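Local coordinates for phospholipase C beta (PDB 1JAD), which belongs to a family of signalling enzymes and is represented here by its C-terminal domain, a long, almost wholly helical rod that pairs with a second copy, at residues V10-P14 / S131-N135; Q121-L125 / L197-Q201; Y59-F63 / V76-K80; L83-I88 / V234-V238. The contacts are given in a common frame with arbitrary orientation. Residues are numbered along the deposited sequence.

In the fold
All four contacts lean on helix 75-155, in two groups on opposite sides of the chain's centre. Contacts 1 and 2 lie about 16 Å apart between centres, without touching: the first lays the N-terminal segment on that helix, with the Thr11 side chain about 5 Å from a bound sulfate ion, probably from the crystallisation liquor; the second pairs it with helix 161-245. Contacts 3 and 4 lie far away, about 81 Å separating the centres of contacts 1 and 3. Their own centres are about 12 Å apart and they touch: Tyr59 OH and Glu86 OE2 are 2.5 Å apart, and Tyr59 packs on Leu83. There helices 28-64, 75-155 and 161-245 meet as a three-helix bundle.

Contact 1: residues V10-P14 / S131-N135; sequences VTQLP and SSESN
An N-terminal loop lies here along a helical rod, in the groove between helix 75-155 and helix 161-245. Residues 131-135 are regular helix. Residues 10-14 are neither helix nor strand: Val10 and Thr11 have psi near 0° and 29°, after which Gln12, Leu13 and Pro14 are extended (psi 128°, 156° and 114°). The loop runs against the helix direction, with Val10 CA 6.3 Å from Asn135 CA and Leu13 CA 6.4 Å from Ser131 CA. Leu13 takes the mt rotamer, which carries its methyl CD2 to 3.3 Å from Asn135 ND2, 3.6 Å from Ser132 CA and 3.8 Å from Ser131 OG. This branched apolar chain also reaches Leu128, Thr190 and Tyr193, so a leucine suits the buried place between the two helices. The small serines let the loop come close: Ser131, at chi1 t, sets its OG 3.3 Å from Pro14 CD, while Ser132 OG hydrogen-bonds Thr190 OG1. Thr11 points away from 131-135; its OG1 hydrogen-bonds Met7 O and its carbonyl takes a hydrogen bond from Lys189. Asn135 is well placed because its side-chain amide can donate to a carbonyl of the irregular loop. With chi1 -70° and chi2 -44°, its CB lies 3.6 Å from Val10 O and its ND2 donates to Gln12 O at 3.0 Å, with an N-H...O angle of 161°.

Contact 2: residues Q121-L125 / L197-Q201; sequences QIAEL and LEEKQ
Two regular helical turns, residues 121-125 of helix 75-155 and 197-201 of helix 161-245, run side by side and almost exactly antiparallel, their N-to-C directions 172° apart and their axes 11.0 Å apart at closest approach. This is the antiparallel pairing of the long helices that gives the rod-like PLC-beta C-terminal domain its shape. In register, Gln121 CA sits 7.0 Å from Gln201 CA, and Leu125 CA 7.7 Å from Leu197 CA. Each helix holds its own backbone: Leu125 N hydrogen-bonds Gln121 O at 3.1 Å, and Gln201 N hydrogen-bonds Leu197 O at 3.2 Å. At one end the interface is apolar. Leu125 is mt and Leu197 is tt, and the two bring methyl groups together across the gap, a fitting use of leucine between helices set this far apart. At the other end it is more polar. Gln201 is largely covered, its CG lying 4.0 Å from Gln121 CB, so its methylene groups pack against the partner helix. Glu124 (chi1 m, chi2 t) lends its CB to Leu197 CD1 at 4.2 Å, while its carboxylate OE1 hydrogen-bonds the hydroxyl of Thr18 in the N-terminal loop, which also packs on Gln121 and Gln201. Glu198 folds its aliphatic part inward, CG lying 4.1 Å from Leu125 CD2. Leu125 CD2 meets Leu197 CD2 at 3.4 Å.

Contact 3: residues Y59-F63 / V76-K80; sequences YSVLF and VVELK
This is the turn end of a helical hairpin, where helix 28-64 ends and, after a short connection, helix 75-155 returns. Both segments are helical and nearly antiparallel, 164° apart, with axes 10.8 Å apart and Phe63 CA 6.8 Å from Val76 CA. Leu79, rotamer mt, points at the partner helix and buries 99 Å², the most of any residue here. Its CD1 lies 4.1 Å from Leu62 CB and 3.7 Å from Leu62 O. Tyr59 (chi1 -81°) turns its ring edge to the Leu79 backbone, CE2 being 3.3 Å from Leu79 O. The Phe63 ring, at chi1 -86°, reaches over the same helix, with CE2 3.7 Å from Val76 O and 4.5 Å from Val76 CG2. Tyr241, from helix 161-245, packs on both aromatic rings. Long aromatic side chains suit this place because they span the gap between the two axes. The contact between the segments is therefore chiefly hydrophobic, and the phenol OH of Tyr59 gains its polar partner further along, at Glu86.

Contact 4: residues L83-I88 / V234-V238; sequences LEMELI and VQEMV
In this three-helix part of the bundle, helix 75-155 and helix 161-245 cross steeply, 130° apart by their N-to-C directions, with axes 9.7 Å apart. Glu84 CA and Gln235 CA are nearest, at 6.3 Å. Val238 is a bump that fills the hollow edged by Leu83, Glu84 and Leu87: its CG1 meets Leu83 CD2 at 4.0 Å, while its CG2 meets Glu84 CG at 3.9 Å and Leu87 CD1 at 3.7 Å. In return Leu87, mt, enters the hollow bounded by Val234, Met237 and Val238, its CB 4.1 Å from Val234 CG1. Compact valines let the backbones come close, and the longer leucine fills the remaining depth. Met237, modelled as selenomethionine, bends its flexible chain to bring its methyl CE to 3.2 Å from Leu87 CD1. Leu55 of helix 28-64 covers Leu87. Glu84 OE2 forms a salt bridge with Lys80, while Glu84 OE1 lies 3.3 Å from Gln235 CG. At the far end Ile88, rotamer mm, brings CD1 to 3.3 Å from Val234 CG2.

Contact 1: residues V10-P14 / S131-N135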
loop_
_atom_site.group_PDB
_atom_site.type_symbol
_atom_site.label_atom_id
_atom_site.label_comp_id
_atom_site.label_asym_id
_atom_site.label_seq_id
_atom_site.Cartn_x
_atom_site.Cartn_y
_atom_site.Cartn_z
ATOM N N VAL A 10 30.868 1.666 -11.020
ATOM C CA VAL A 10 29.888 2.213 -11.947
ATOM C C VAL A 10 28.486 1.596 -11.893
ATOM O O VAL A 10 27.605 2.010 -12.646
ATOM C CB VAL A 10 30.429 2.129 -13.395
ATOM C CG1 VAL A 10 31.725 2.924 -13.515
ATOM C CG2 VAL A 10 30.661 0.679 -13.788
ATOM N N THR A 11 28.277 0.614 -11.017
ATOM C CA THR A 11 26.961 -0.018 -10.878
ATOM C C THR A 11 26.480 0.072 -9.433
ATOM O O THR A 11 25.730 -0.788 -8.973
ATOM C CB THR A 11 26.986 -1.521 -11.242
ATOM O OG1 THR A 11 27.726 -2.250 -10.253
ATOM C CG2 THR A 11 27.623 -1.727 -12.599
ATOM N N GLN A 12 26.907 1.105 -8.715
ATOM C CA GLN A 12 26.512 1.237 -7.318
ATOM C C GLN A 12 25.120 1.839 -7.123
ATOM O O GLN A 12 24.795 2.902 -7.666
ATOM C CB GLN A 12 27.564 2.040 -6.548
ATOM C CG GLN A 12 27.238 2.221 -5.071
ATOM C CD GLN A 12 28.461 2.582 -4.247
ATOM O OE1 GLN A 12 29.203 3.503 -4.589
ATOM N NE2 GLN A 12 28.674 1.856 -3.152
ATOM N N LEU A 13 24.306 1.140 -6.339
ATOM C CA LEU A 13 22.941 1.559 -6.062
ATOM C C LEU A 13 22.669 1.655 -4.561
ATOM O O LEU A 13 23.351 1.023 -3.760
ATOM C CB LEU A 13 21.971 0.564 -6.707
ATOM C CG LEU A 13 22.093 0.384 -8.226
ATOM C CD1 LEU A 13 21.160 -0.728 -8.692
ATOM C CD2 LEU A 13 21.776 1.701 -8.935
ATOM N N PRO A 14 21.672 2.467 -4.162
ATOM C CA PRO A 14 21.297 2.654 -2.757
ATOM C C PRO A 14 20.738 1.368 -2.165
ATOM O O PRO A 14 19.671 0.899 -2.571
ATOM C CB PRO A 14 20.232 3.752 -2.832
ATOM C CG PRO A 14 20.613 4.498 -4.097
ATOM C CD PRO A 14 20.816 3.309 -5.006
ATOM N N SER A 131 18.904 6.982 -9.258
ATOM C CA SER A 131 20.285 6.564 -9.063
ATOM C C SER A 131 20.714 5.656 -10.221
ATOM O O SER A 131 21.729 5.895 -10.882
ATOM C CB SER A 131 20.396 5.817 -7.731
ATOM O OG SER A 131 21.689 5.290 -7.547
ATOM N N SER A 132 19.926 4.612 -10.457
ATOM C CA SER A 132 20.190 3.665 -11.530
ATOM C C SER A 132 20.405 4.386 -12.852
ATOM O O SER A 132 21.452 4.246 -13.487
ATOM C CB SER A 132 19.010 2.710 -11.654
ATOM O OG SER A 132 19.099 1.937 -12.833
ATOM N N GLU A 133 19.410 5.166 -13.266
ATOM C CA GLU A 133 19.496 5.905 -14.522
ATOM C C GLU A 133 20.670 6.857 -14.527
ATOM O O GLU A 133 21.247 7.148 -15.578
ATOM C CB GLU A 133 18.213 6.701 -14.778
ATOM C CG GLU A 133 17.008 5.857 -15.155
ATOM C CD GLU A 133 17.283 4.950 -16.348
ATOM O OE1 GLU A 133 17.998 5.371 -17.294
ATOM O OE2 GLU A 133 16.758 3.814 -16.347
ATOM N N SER A 134 21.017 7.362 -13.354
ATOM C CA SER A 134 22.141 8.274 -13.254
ATOM C C SER A 134 23.428 7.511 -13.578
ATOM O O SER A 134 24.331 8.055 -14.205
ATOM C CB SER A 134 22.203 8.870 -11.850
ATOM O OG SER A 134 23.244 9.827 -11.772
ATOM N N ASN A 135 23.515 6.252 -13.153
ATOM C CA ASN A 135 24.702 5.454 -13.457
ATOM C C ASN A 135 24.774 5.252 -14.952
ATOM O O ASN A 135 25.831 5.400 -15.556
ATOM C CB ASN A 135 24.663 4.080 -12.784
ATOM C CG ASN A 135 24.839 4.164 -11.289
ATOM O OD1 ASN A 135 25.697 4.898 -10.803
ATOM N ND2 ASN A 135 24.051 3.391 -10.550
#

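Contact 2: residues Q121-L125 / L197-Q201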
loop_
_atom_site.group_PDB
_atom_site.type_symbol
_atom_site.label_atom_id
_atom_site.label_comp_id
_atom_site.label_asym_id
_atom_site.label_seq_id
_atom_site.Cartn_x
_atom_site.Cartn_y
_atom_site.Cartn_z
ATOM N N GLN A 121 8.267 5.180 1.217
ATOM C CA GLN A 121 8.493 4.072 0.306
ATOM C C GLN A 121 8.481 4.503 -1.155
ATOM O O GLN A 121 9.201 3.936 -1.990
ATOM C CB GLN A 121 7.464 2.981 0.577
ATOM C CG GLN A 121 7.550 2.478 2.011
ATOM C CD GLN A 121 6.529 1.422 2.341
ATOM O OE1 GLN A 121 6.551 0.841 3.428
ATOM N NE2 GLN A 121 5.620 1.161 1.408
ATOM N N ILE A 122 7.672 5.512 -1.466
ATOM C CA ILE A 122 7.624 6.020 -2.828
ATOM C C ILE A 122 8.924 6.762 -3.107
ATOM O O ILE A 122 9.507 6.631 -4.187
ATOM C CB ILE A 122 6.433 6.982 -3.040
ATOM C CG1 ILE A 122 5.127 6.185 -3.111
ATOM C CG2 ILE A 122 6.631 7.796 -4.315
ATOM C CD1 ILE A 122 5.055 5.231 -4.303
ATOM N N ALA A 123 9.383 7.527 -2.120
ATOM C CA ALA A 123 10.611 8.291 -2.265
ATOM C C ALA A 123 11.808 7.364 -2.407
ATOM O O ALA A 123 12.749 7.669 -3.126
ATOM C CB ALA A 123 10.797 9.199 -1.076
ATOM N N GLU A 124 11.775 6.231 -1.716
ATOM C CA GLU A 124 12.870 5.271 -1.785
ATOM C C GLU A 124 12.916 4.723 -3.198
ATOM O O GLU A 124 13.944 4.804 -3.857
ATOM C CB GLU A 124 12.641 4.144 -0.783
ATOM C CG GLU A 124 12.384 4.681 0.600
ATOM C CD GLU A 124 11.812 3.655 1.539
ATOM O OE1 GLU A 124 11.105 2.736 1.053
ATOM O OE2 GLU A 124 12.039 3.789 2.763
ATOM N N LEU A 125 11.793 4.188 -3.666
ATOM C CA LEU A 125 11.714 3.632 -5.011
ATOM C C LEU A 125 12.138 4.666 -6.023
ATOM O O LEU A 125 12.737 4.338 -7.040
ATOM C CB LEU A 125 10.291 3.181 -5.345
ATOM C CG LEU A 125 9.670 2.002 -4.590
ATOM C CD1 LEU A 125 8.237 1.822 -5.066
ATOM C CD2 LEU A 125 10.474 0.731 -4.831
ATOM N N LEU A 197 13.825 -4.275 -2.114
ATOM C CA LEU A 197 13.253 -3.077 -1.509
ATOM C C LEU A 197 11.741 -3.204 -1.325
ATOM O O LEU A 197 11.203 -2.926 -0.252
ATOM C CB LEU A 197 13.583 -1.863 -2.388
ATOM C CG LEU A 197 13.204 -0.470 -1.885
ATOM C CD1 LEU A 197 13.820 0.604 -2.762
ATOM C CD2 LEU A 197 11.705 -0.344 -1.879
ATOM N N GLU A 198 11.051 -3.624 -2.375
ATOM C CA GLU A 198 9.606 -3.767 -2.297
ATOM C C GLU A 198 9.284 -4.843 -1.286
ATOM O O GLU A 198 8.240 -4.829 -0.635
ATOM C CB GLU A 198 9.036 -4.137 -3.668
ATOM C CG GLU A 198 9.491 -3.210 -4.764
ATOM C CD GLU A 198 8.826 -3.491 -6.087
ATOM O OE1 GLU A 198 8.816 -4.666 -6.513
ATOM O OE2 GLU A 198 8.323 -2.528 -6.714
ATOM N N GLU A 199 10.210 -5.773 -1.138
ATOM C CA GLU A 199 10.033 -6.874 -0.207
ATOM C C GLU A 199 10.006 -6.376 1.241
ATOM O O GLU A 199 9.178 -6.804 2.033
ATOM C CB GLU A 199 11.164 -7.871 -0.412
ATOM C CG GLU A 199 10.956 -9.200 0.251
ATOM C CD GLU A 199 12.107 -10.140 -0.034
ATOM O OE1 GLU A 199 13.213 -9.911 0.506
ATOM O OE2 GLU A 199 11.911 -11.093 -0.817
ATOM N N LYS A 200 10.914 -5.475 1.589
ATOM C CA LYS A 200 10.955 -4.939 2.942
ATOM C C LYS A 200 9.660 -4.191 3.216
ATOM O O LYS A 200 8.995 -4.421 4.225
ATOM C CB LYS A 200 12.147 -3.996 3.104
ATOM C CG LYS A 200 13.490 -4.704 3.193
ATOM C CD LYS A 200 14.609 -3.703 3.302
ATOM C CE LYS A 200 15.936 -4.397 3.538
ATOM N NZ LYS A 200 15.913 -5.117 4.844
ATOM N N GLN A 201 9.296 -3.309 2.293
ATOM C CA GLN A 201 8.070 -2.544 2.418
ATOM C C GLN A 201 6.889 -3.465 2.703
ATOM O O GLN A 201 6.048 -3.158 3.558
ATOM C CB GLN A 201 7.875 -1.727 1.142
ATOM C CG GLN A 201 8.995 -0.711 1.009
ATOM C CD GLN A 201 9.092 -0.052 -0.346
ATOM O OE1 GLN A 201 9.801 0.952 -0.504
ATOM N NE2 GLN A 201 8.418 -0.619 -1.341
#

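Contact 3: residues Y59-F63 / V76-K80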
loop_
_atom_site.group_PDB
_atom_site.type_symbol
_atom_site.label_atom_id
_atom_site.label_comp_id
_atom_site.label_asym_id
_atom_site.label_seq_id
_atom_site.Cartn_x
_atom_site.Cartn_y
_atom_site.Cartn_z
ATOM N N TYR A 59 -33.021 7.060 40.612
ATOM C CA TYR A 59 -33.507 6.160 41.650
ATOM C C TYR A 59 -33.507 6.775 43.036
ATOM O O TYR A 59 -33.816 6.105 44.017
ATOM C CB TYR A 59 -32.716 4.854 41.661
ATOM C CG TYR A 59 -33.191 3.896 40.602
ATOM C CD1 TYR A 59 -33.035 4.188 39.245
ATOM C CD2 TYR A 59 -33.869 2.729 40.955
ATOM C CE1 TYR A 59 -33.551 3.344 38.264
ATOM C CE2 TYR A 59 -34.389 1.879 39.986
ATOM C CZ TYR A 59 -34.230 2.192 38.643
ATOM O OH TYR A 59 -34.781 1.364 37.686
ATOM N N SER A 60 -33.150 8.052 43.113
ATOM C CA SER A 60 -33.154 8.767 44.382
ATOM C C SER A 60 -34.618 9.151 44.539
ATOM O O SER A 60 -35.232 8.940 45.583
ATOM C CB SER A 60 -32.320 10.045 44.287
ATOM O OG SER A 60 -31.071 9.802 43.675
ATOM N N VAL A 61 -35.157 9.719 43.463
ATOM C CA VAL A 61 -36.541 10.152 43.400
ATOM C C VAL A 61 -37.474 8.955 43.566
ATOM O O VAL A 61 -38.322 8.939 44.458
ATOM C CB VAL A 61 -36.833 10.840 42.038
ATOM C CG1 VAL A 61 -38.276 11.306 41.976
ATOM C CG2 VAL A 61 -35.896 12.012 41.842
ATOM N N LEU A 62 -37.305 7.950 42.710
ATOM C CA LEU A 62 -38.138 6.754 42.751
ATOM C C LEU A 62 -38.178 6.105 44.133
ATOM O O LEU A 62 -39.252 5.784 44.647
ATOM C CB LEU A 62 -37.644 5.744 41.712
ATOM C CG LEU A 62 -37.646 6.257 40.268
ATOM C CD1 LEU A 62 -37.174 5.167 39.318
ATOM C CD2 LEU A 62 -39.046 6.704 39.897
ATOM N N PHE A 63 -37.008 5.917 44.733
ATOM C CA PHE A 63 -36.908 5.308 46.054
ATOM C C PHE A 63 -37.594 6.084 47.170
ATOM O O PHE A 63 -38.431 5.535 47.888
ATOM C CB PHE A 63 -35.435 5.094 46.426
ATOM C CG PHE A 63 -34.854 3.803 45.913
ATOM C CD1 PHE A 63 -33.478 3.604 45.907
ATOM C CD2 PHE A 63 -35.680 2.770 45.477
ATOM C CE1 PHE A 63 -32.933 2.393 45.474
ATOM C CE2 PHE A 63 -35.141 1.558 45.044
ATOM C CZ PHE A 63 -33.767 1.368 45.042
ATOM N N VAL A 76 -39.749 -1.662 47.262
ATOM C CA VAL A 76 -38.372 -1.189 47.313
ATOM C C VAL A 76 -37.499 -2.179 46.542
ATOM O O VAL A 76 -36.579 -1.788 45.823
ATOM C CB VAL A 76 -37.861 -1.091 48.768
ATOM C CG1 VAL A 76 -37.784 -2.474 49.393
ATOM C CG2 VAL A 76 -36.504 -0.419 48.797
ATOM N N VAL A 77 -37.803 -3.463 46.697
ATOM C CA VAL A 77 -37.065 -4.510 46.011
ATOM C C VAL A 77 -37.372 -4.396 44.525
ATOM O O VAL A 77 -36.488 -4.535 43.682
ATOM C CB VAL A 77 -37.491 -5.906 46.512
ATOM C CG1 VAL A 77 -36.714 -6.985 45.776
ATOM C CG2 VAL A 77 -37.257 -6.012 48.007
ATOM N N GLU A 78 -38.638 -4.133 44.222
ATOM C CA GLU A 78 -39.109 -3.984 42.851
ATOM C C GLU A 78 -38.195 -3.014 42.109
ATOM O O GLU A 78 -37.937 -3.173 40.916
ATOM C CB GLU A 78 -40.532 -3.424 42.861
ATOM C CG GLU A 78 -41.530 -4.216 43.710
ATOM C CD GLU A 78 -42.093 -5.432 42.997
ATOM O OE1 GLU A 78 -41.300 -6.248 42.473
ATOM O OE2 GLU A 78 -43.337 -5.569 42.973
ATOM N N LEU A 79 -37.713 -2.008 42.830
ATOM C CA LEU A 79 -36.837 -0.995 42.262
ATOM C C LEU A 79 -35.368 -1.366 42.398
ATOM O O LEU A 79 -34.567 -1.086 41.512
ATOM C CB LEU A 79 -37.072 0.350 42.948
ATOM C CG LEU A 79 -38.415 1.054 42.769
ATOM C CD1 LEU A 79 -38.494 2.246 43.704
ATOM C CD2 LEU A 79 -38.572 1.488 41.323
ATOM N N LYS A 80 -35.018 -1.983 43.518
ATOM C CA LYS A 80 -33.643 -2.382 43.768
ATOM C C LYS A 80 -33.137 -3.256 42.633
ATOM O O LYS A 80 -32.091 -2.983 42.052
ATOM C CB LYS A 80 -33.552 -3.135 45.094
ATOM C CG LYS A 80 -32.158 -3.579 45.485
ATOM C CD LYS A 80 -32.191 -4.226 46.863
ATOM C CE LYS A 80 -30.832 -4.770 47.271
ATOM N NZ LYS A 80 -30.382 -5.861 46.361
#

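Contact 4: residues L83-I88 / V234-V238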
loop_
_atom_site.group_PDB
_atom_site.type_symbol
_atom_site.label_atom_id
_atom_site.label_comp_id
_atom_site.label_asym_id
_atom_site.label_seq_id
_atom_site.Cartn_x
_atom_site.Cartn_y
_atom_site.Cartn_z
ATOM N N LEU A 83 -32.948 -1.435 39.352
ATOM C CA LEU A 83 -31.785 -0.554 39.330
ATOM C C LEU A 83 -30.580 -1.353 38.859
ATOM O O LEU A 83 -29.836 -0.928 37.980
ATOM C CB LEU A 83 -31.514 -0.018 40.733
ATOM C CG LEU A 83 -30.251 0.819 40.920
ATOM C CD1 LEU A 83 -30.304 2.056 40.041
ATOM C CD2 LEU A 83 -30.125 1.211 42.384
ATOM N N GLU A 84 -30.409 -2.523 39.463
ATOM C CA GLU A 84 -29.314 -3.418 39.138
ATOM C C GLU A 84 -29.252 -3.754 37.657
ATOM O O GLU A 84 -28.170 -3.780 37.073
ATOM C CB GLU A 84 -29.430 -4.705 39.962
ATOM C CG GLU A 84 -29.173 -4.486 41.448
ATOM C CD GLU A 84 -29.233 -5.764 42.267
ATOM O OE1 GLU A 84 -28.519 -6.734 41.927
ATOM O OE2 GLU A 84 -29.982 -5.796 43.264
HETATM N N MSE A 85 -30.411 -3.990 37.047
HETATM C CA MSE A 85 -30.454 -4.343 35.637
HETATM C C MSE A 85 -30.182 -3.158 34.708
HETATM O O MSE A 85 -29.640 -3.340 33.618
HETATM C CB MSE A 85 -31.796 -4.998 35.294
HETATM C CG MSE A 85 -31.783 -5.777 33.973
HETATM SE SE MSE A 85 -30.485 -7.105 33.897
HETATM C CE MSE A 85 -30.901 -8.090 35.408
ATOM N N GLU A 86 -30.555 -1.949 35.119
ATOM C CA GLU A 86 -30.287 -0.783 34.284
ATOM C C GLU A 86 -28.809 -0.426 34.360
ATOM O O GLU A 86 -28.259 0.191 33.444
ATOM C CB GLU A 86 -31.138 0.409 34.708
ATOM C CG GLU A 86 -32.575 0.324 34.230
ATOM C CD GLU A 86 -33.374 1.568 34.571
ATOM O OE1 GLU A 86 -32.913 2.686 34.241
ATOM O OE2 GLU A 86 -34.469 1.427 35.160
ATOM N N LEU A 87 -28.169 -0.803 35.461
ATOM C CA LEU A 87 -26.746 -0.562 35.605
ATOM C C LEU A 87 -26.039 -1.623 34.774
ATOM O O LEU A 87 -25.095 -1.322 34.057
ATOM C CB LEU A 87 -26.314 -0.656 37.071
ATOM C CG LEU A 87 -26.734 0.524 37.959
ATOM C CD1 LEU A 87 -26.330 0.227 39.401
ATOM C CD2 LEU A 87 -26.082 1.818 37.462
ATOM N N ILE A 88 -26.501 -2.867 34.867
ATOM C CA ILE A 88 -25.908 -3.938 34.078
ATOM C C ILE A 88 -25.958 -3.536 32.602
ATOM O O ILE A 88 -24.930 -3.523 31.918
ATOM C CB ILE A 88 -26.672 -5.261 34.249
ATOM C CG1 ILE A 88 -26.477 -5.810 35.662
ATOM C CG2 ILE A 88 -26.186 -6.277 33.215
ATOM C CD1 ILE A 88 -25.073 -6.261 35.946
ATOM N N VAL A 234 -21.679 -4.140 40.208
ATOM C CA VAL A 234 -22.911 -3.370 40.289
ATOM C C VAL A 234 -23.714 -3.718 41.533
ATOM O O VAL A 234 -24.134 -2.828 42.268
ATOM C CB VAL A 234 -23.793 -3.574 39.036
ATOM C CG1 VAL A 234 -23.088 -3.016 37.817
ATOM C CG2 VAL A 234 -24.103 -5.044 38.842
ATOM N N GLN A 235 -23.920 -5.009 41.772
ATOM C CA GLN A 235 -24.672 -5.448 42.941
ATOM C C GLN A 235 -24.056 -4.838 44.194
ATOM O O GLN A 235 -24.769 -4.501 45.141
ATOM C CB GLN A 235 -24.667 -6.974 43.035
ATOM C CG GLN A 235 -25.303 -7.659 41.838
ATOM C CD GLN A 235 -25.323 -9.168 41.965
ATOM O OE1 GLN A 235 -24.288 -9.795 42.168
ATOM N NE2 GLN A 235 -26.505 -9.759 41.839
ATOM N N GLU A 236 -22.731 -4.694 44.189
ATOM C CA GLU A 236 -22.021 -4.099 45.316
ATOM C C GLU A 236 -22.255 -2.593 45.346
ATOM O O GLU A 236 -22.734 -2.055 46.343
ATOM C CB GLU A 236 -20.516 -4.373 45.229
ATOM C CG GLU A 236 -20.118 -5.836 45.365
ATOM C CD GLU A 236 -18.601 -6.025 45.411
ATOM O OE1 GLU A 236 -17.910 -5.602 44.455
ATOM O OE2 GLU A 236 -18.099 -6.600 46.406
HETATM N N MSE A 237 -21.915 -1.914 44.254
HETATM C CA MSE A 237 -22.096 -0.467 44.166
HETATM C C MSE A 237 -23.512 -0.079 44.597
HETATM O O MSE A 237 -23.735 1.017 45.115
HETATM C CB MSE A 237 -21.804 0.012 42.735
HETATM C CG MSE A 237 -21.863 1.531 42.533
HETATM SE SE MSE A 237 -23.465 2.192 41.963
HETATM C CE MSE A 237 -23.524 1.496 40.312
ATOM N N VAL A 238 -24.463 -0.989 44.393
ATOM C CA VAL A 238 -25.850 -0.751 44.783
ATOM C C VAL A 238 -25.975 -0.896 46.297
ATOM O O VAL A 238 -26.554 -0.041 46.960
ATOM C CB VAL A 238 -26.819 -1.752 44.111
ATOM C CG1 VAL A 238 -28.235 -1.531 44.622
ATOM C CG2 VAL A 238 -26.779 -1.582 42.601
#